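Local coordinates for SusD homolog (PDB 4F53), which probably binds host mucin O-glycans at the outer membrane as a SusD-like lipoprotein of a gut Bacteroides, at residues A[269-278]-A[382-392]. Residues are numbered along the deposited sequence; the frame is centred on the assembly and turned at random.
Sequences CYMNAYNDPR and YLASTGKVEAY
Y382 brings its hydroxyl up to the D276–R278 salt bridge, its ring plane about 85° from that of the guanidinium. The ring reaches D276 because chi1 (-176°) sets CG opposite the backbone N, and Y382 OH lies 2.8 Å from D276 OD2 in a weak hydrogen bond whose proton has another acceptor within reach. The same OH lies at the edge of the R278 guanidinium, near its plane, 3.0 Å from NH2, while Q433 of helix 423-438 bonds both that hydroxyl and NH2. The arginine holds the carboxylate through NE and NH2, one nitrogen to each oxygen: NE meets the syn lone pair of D276 OD1 in a practically straight bond (179°), and NH2 takes OD2. The backbone N of R278 comes to OD1 from the anti side, a capping bond that ties D276 to the turn ahead of helix 279-282. An asparagine in place of D276 would probably leave R278 without its charge mate and turn an amide NH2 toward one of the arginine's own donors.

Helix 265-273 ends here in a Schellman motif, with N275 at positive phi, and the extended chain that follows helix 379-383 wraps round this end on the periphery of the TPR-like SusD fold. Y274 bridges the two regions. Its CB rests 3.6 Å from Y382 CE1, and G387 O lies at the edge of the Y274 ring, in its plane, nearest CE1; Y274 OH bonds V414 O. G387 CA lies close enough to A273 O, at 3.4 Å, for a CA-H···O contact. Beyond, V389 sends CG2 obliquely to the Y270 ring, 3.6 Å from CD1, and touches A273 CB with the same methyl. A water links C269 O to E390 N, and C269 SG packs on Y392 CB, oblique to the tyrosine ring.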
loop_
_atom_site.group_PDB
_atom_site.type_symbol
_atom_site.label_atom_id
_atom_site.label_comp_id
_atom_site.label_asym_id
_atom_site.label_seq_id
_atom_site.Cartn_x
_atom_site.Cartn_y
_atom_site.Cartn_z
ATOM N N CYS A 269 5.200 -6.538 -17.063
ATOM C CA CYS A 269 4.830 -7.874 -17.558
ATOM C C CYS A 269 3.298 -8.025 -17.679
ATOM O O CYS A 269 2.813 -8.457 -18.721
ATOM C CB CYS A 269 5.419 -8.967 -16.679
ATOM S SG CYS A 269 7.155 -9.312 -17.026
ATOM N N TYR A 270 2.554 -7.656 -16.625
ATOM C CA TYR A 270 1.093 -7.733 -16.631
ATOM C C TYR A 270 0.478 -6.731 -17.594
ATOM O O TYR A 270 -0.398 -7.084 -18.364
ATOM C CB TYR A 270 0.518 -7.467 -15.222
ATOM C CG TYR A 270 0.590 -8.660 -14.290
ATOM C CD1 TYR A 270 -0.379 -9.656 -14.326
ATOM C CD2 TYR A 270 1.598 -8.763 -13.332
ATOM C CE1 TYR A 270 -0.328 -10.749 -13.463
ATOM C CE2 TYR A 270 1.654 -9.849 -12.454
ATOM C CZ TYR A 270 0.689 -10.842 -12.531
ATOM O OH TYR A 270 0.694 -11.893 -11.668
HETATM N N MSE A 271 0.961 -5.477 -17.552
HETATM C CA MSE A 271 0.368 -4.383 -18.316
HETATM C C MSE A 271 0.678 -4.472 -19.790
HETATM O O MSE A 271 -0.198 -4.127 -20.575
HETATM C CB MSE A 271 0.722 -3.043 -17.697
HETATM C CG MSE A 271 0.079 -2.907 -16.319
HETATM SE SE MSE A 271 0.506 -1.243 -15.471
HETATM C CE MSE A 271 -0.651 -0.141 -16.476
ATOM N N ASN A 272 1.830 -5.044 -20.174
ATOM C CA ASN A 272 2.146 -5.313 -21.592
ATOM C C ASN A 272 1.269 -6.452 -22.105
ATOM O O ASN A 272 0.684 -6.309 -23.161
ATOM C CB ASN A 272 3.642 -5.645 -21.807
ATOM C CG ASN A 272 4.510 -4.416 -21.783
ATOM O OD1 ASN A 272 4.048 -3.306 -21.984
ATOM N ND2 ASN A 272 5.788 -4.575 -21.584
ATOM N N ALA A 273 1.107 -7.552 -21.318
ATOM C CA ALA A 273 0.273 -8.701 -21.710
ATOM C C ALA A 273 -1.170 -8.277 -21.962
ATOM O O ALA A 273 -1.822 -8.821 -22.850
ATOM C CB ALA A 273 0.310 -9.759 -20.634
ATOM N N TYR A 274 -1.670 -7.305 -21.169
ATOM C CA TYR A 274 -3.049 -6.837 -21.306
ATOM C C TYR A 274 -3.180 -5.642 -22.257
ATOM O O TYR A 274 -4.292 -5.121 -22.383
ATOM C CB TYR A 274 -3.628 -6.476 -19.922
ATOM C CG TYR A 274 -3.554 -7.592 -18.901
ATOM C CD1 TYR A 274 -3.577 -8.932 -19.293
ATOM C CD2 TYR A 274 -3.526 -7.315 -17.541
ATOM C CE1 TYR A 274 -3.467 -9.959 -18.359
ATOM C CE2 TYR A 274 -3.475 -8.334 -16.597
ATOM C CZ TYR A 274 -3.428 -9.656 -17.008
ATOM O OH TYR A 274 -3.397 -10.659 -16.060
ATOM N N ASN A 275 -2.062 -5.179 -22.898
ATOM C CA ASN A 275 -2.021 -3.980 -23.777
ATOM C C ASN A 275 -2.733 -2.841 -23.060
ATOM O O ASN A 275 -3.619 -2.200 -23.602
ATOM C CB ASN A 275 -2.647 -4.254 -25.164
ATOM C CG ASN A 275 -1.878 -5.286 -25.958
ATOM O OD1 ASN A 275 -0.704 -5.087 -26.300
ATOM N ND2 ASN A 275 -2.504 -6.433 -26.230
ATOM N N ASP A 276 -2.418 -2.697 -21.767
ATOM C CA ASP A 276 -3.066 -1.755 -20.880
ATOM C C ASP A 276 -2.808 -0.292 -21.278
ATOM O O ASP A 276 -1.651 0.153 -21.304
ATOM C CB ASP A 276 -2.621 -2.032 -19.449
ATOM C CG ASP A 276 -3.602 -1.599 -18.389
ATOM O OD1 ASP A 276 -4.075 -0.449 -18.454
ATOM O OD2 ASP A 276 -3.866 -2.393 -17.472
ATOM N N PRO A 277 -3.891 0.479 -21.552
ATOM C CA PRO A 277 -3.712 1.920 -21.854
ATOM C C PRO A 277 -3.316 2.756 -20.626
ATOM O O PRO A 277 -2.988 3.922 -20.785
ATOM C CB PRO A 277 -5.078 2.360 -22.410
ATOM C CG PRO A 277 -6.033 1.401 -21.892
ATOM C CD PRO A 277 -5.316 0.085 -21.609
ATOM N N ARG A 278 -3.298 2.177 -19.426
ATOM C CA ARG A 278 -2.829 2.898 -18.227
ATOM C C ARG A 278 -1.317 2.933 -18.210
ATOM O O ARG A 278 -0.760 3.614 -17.372
ATOM C CB ARG A 278 -3.368 2.297 -16.918
ATOM C CG ARG A 278 -4.865 2.499 -16.750
ATOM C CD ARG A 278 -5.383 1.621 -15.665
ATOM N NE ARG A 278 -5.416 0.223 -16.089
ATOM C CZ ARG A 278 -6.048 -0.726 -15.422
ATOM N NH1 ARG A 278 -6.709 -0.435 -14.314
ATOM N NH2 ARG A 278 -6.049 -1.971 -15.872
ATOM N N TYR A 382 -10.616 -3.516 -23.525
ATOM C CA TYR A 382 -9.755 -3.969 -22.437
ATOM C C TYR A 382 -10.469 -5.054 -21.621
ATOM O O TYR A 382 -9.870 -6.098 -21.357
ATOM C CB TYR A 382 -9.318 -2.802 -21.551
ATOM C CG TYR A 382 -8.352 -3.235 -20.466
ATOM C CD1 TYR A 382 -6.993 -3.401 -20.737
ATOM C CD2 TYR A 382 -8.800 -3.501 -19.167
ATOM C CE1 TYR A 382 -6.105 -3.816 -19.743
ATOM C CE2 TYR A 382 -7.916 -3.886 -18.161
ATOM C CZ TYR A 382 -6.570 -4.050 -18.452
ATOM O OH TYR A 382 -5.702 -4.470 -17.457
ATOM N N LEU A 383 -11.762 -4.834 -21.276
ATOM C CA LEU A 383 -12.602 -5.760 -20.502
ATOM C C LEU A 383 -12.744 -7.137 -21.173
ATOM O O LEU A 383 -12.924 -8.127 -20.477
ATOM C CB LEU A 383 -13.993 -5.148 -20.264
ATOM C CG LEU A 383 -14.064 -3.962 -19.261
ATOM C CD1 LEU A 383 -15.462 -3.334 -19.248
ATOM C CD2 LEU A 383 -13.669 -4.389 -17.866
ATOM N N ALA A 384 -12.618 -7.207 -22.498
ATOM C CA ALA A 384 -12.720 -8.437 -23.293
ATOM C C ALA A 384 -11.346 -9.088 -23.561
ATOM O O ALA A 384 -11.286 -10.162 -24.152
ATOM C CB ALA A 384 -13.408 -8.121 -24.620
ATOM N N SER A 385 -10.263 -8.446 -23.145
ATOM C CA SER A 385 -8.875 -8.879 -23.358
ATOM C C SER A 385 -8.611 -10.255 -22.722
ATOM O O SER A 385 -9.016 -10.501 -21.575
ATOM C CB SER A 385 -7.897 -7.826 -22.813
ATOM O OG SER A 385 -6.560 -8.294 -22.684
ATOM N N THR A 386 -7.918 -11.142 -23.475
ATOM C CA THR A 386 -7.534 -12.492 -23.012
ATOM C C THR A 386 -5.989 -12.704 -23.118
ATOM O O THR A 386 -5.513 -13.840 -23.131
ATOM C CB THR A 386 -8.315 -13.590 -23.759
ATOM O OG1 THR A 386 -8.089 -13.441 -25.161
ATOM C CG2 THR A 386 -9.807 -13.572 -23.442
ATOM N N GLY A 387 -5.245 -11.607 -23.102
ATOM C CA GLY A 387 -3.790 -11.581 -23.149
ATOM C C GLY A 387 -3.150 -12.285 -21.971
ATOM O O GLY A 387 -3.579 -12.126 -20.825
ATOM N N LYS A 388 -2.171 -13.127 -22.252
ATOM C CA LYS A 388 -1.521 -13.913 -21.212
ATOM C C LYS A 388 -0.156 -13.365 -20.878
ATOM O O LYS A 388 0.562 -12.916 -21.780
ATOM C CB LYS A 388 -1.409 -15.388 -21.652
ATOM C CG LYS A 388 -2.767 -16.113 -21.782
ATOM C CD LYS A 388 -3.591 -16.232 -20.486
ATOM C CE LYS A 388 -4.888 -16.977 -20.717
ATOM N NZ LYS A 388 -5.804 -16.260 -21.649
ATOM N N VAL A 389 0.206 -13.421 -19.581
ATOM C CA VAL A 389 1.491 -12.935 -19.060
ATOM C C VAL A 389 2.604 -13.810 -19.577
ATOM O O VAL A 389 2.571 -15.022 -19.411
ATOM C CB VAL A 389 1.519 -12.810 -17.514
ATOM C CG1 VAL A 389 2.906 -12.423 -17.006
ATOM C CG2 VAL A 389 0.481 -11.804 -17.035
ATOM N N GLU A 390 3.577 -13.194 -20.222
ATOM C CA GLU A 390 4.744 -13.878 -20.771
ATOM C C GLU A 390 5.941 -13.685 -19.842
ATOM O O GLU A 390 5.894 -12.861 -18.918
ATOM C CB GLU A 390 5.036 -13.342 -22.187
ATOM C CG GLU A 390 4.364 -14.192 -23.241
ATOM C CD GLU A 390 3.537 -13.457 -24.275
ATOM O OE1 GLU A 390 4.071 -12.516 -24.910
ATOM O OE2 GLU A 390 2.377 -13.878 -24.505
ATOM N N ALA A 391 7.005 -14.443 -20.096
ATOM C CA ALA A 391 8.266 -14.415 -19.363
ATOM C C ALA A 391 8.930 -13.028 -19.437
ATOM O O ALA A 391 8.826 -12.352 -20.457
ATOM C CB ALA A 391 9.212 -15.465 -19.942
ATOM N N TYR A 392 9.625 -12.626 -18.382
ATOM C CA TYR A 392 10.356 -11.371 -18.405
ATOM C C TYR A 392 11.721 -11.582 -19.074
ATOM O O TYR A 392 12.527 -12.393 -18.614
ATOM C CB TYR A 392 10.507 -10.803 -16.975
ATOM C CG TYR A 392 11.419 -9.606 -16.897
ATOM C CD1 TYR A 392 11.071 -8.396 -17.501
ATOM C CD2 TYR A 392 12.637 -9.676 -16.226
ATOM C CE1 TYR A 392 11.926 -7.290 -17.457
ATOM C CE2 TYR A 392 13.485 -8.572 -16.150
ATOM C CZ TYR A 392 13.129 -7.384 -16.776
ATOM O OH TYR A 392 13.950 -6.293 -16.653
HETATM O O HOH W 1 3.882 -10.169 -20.571
#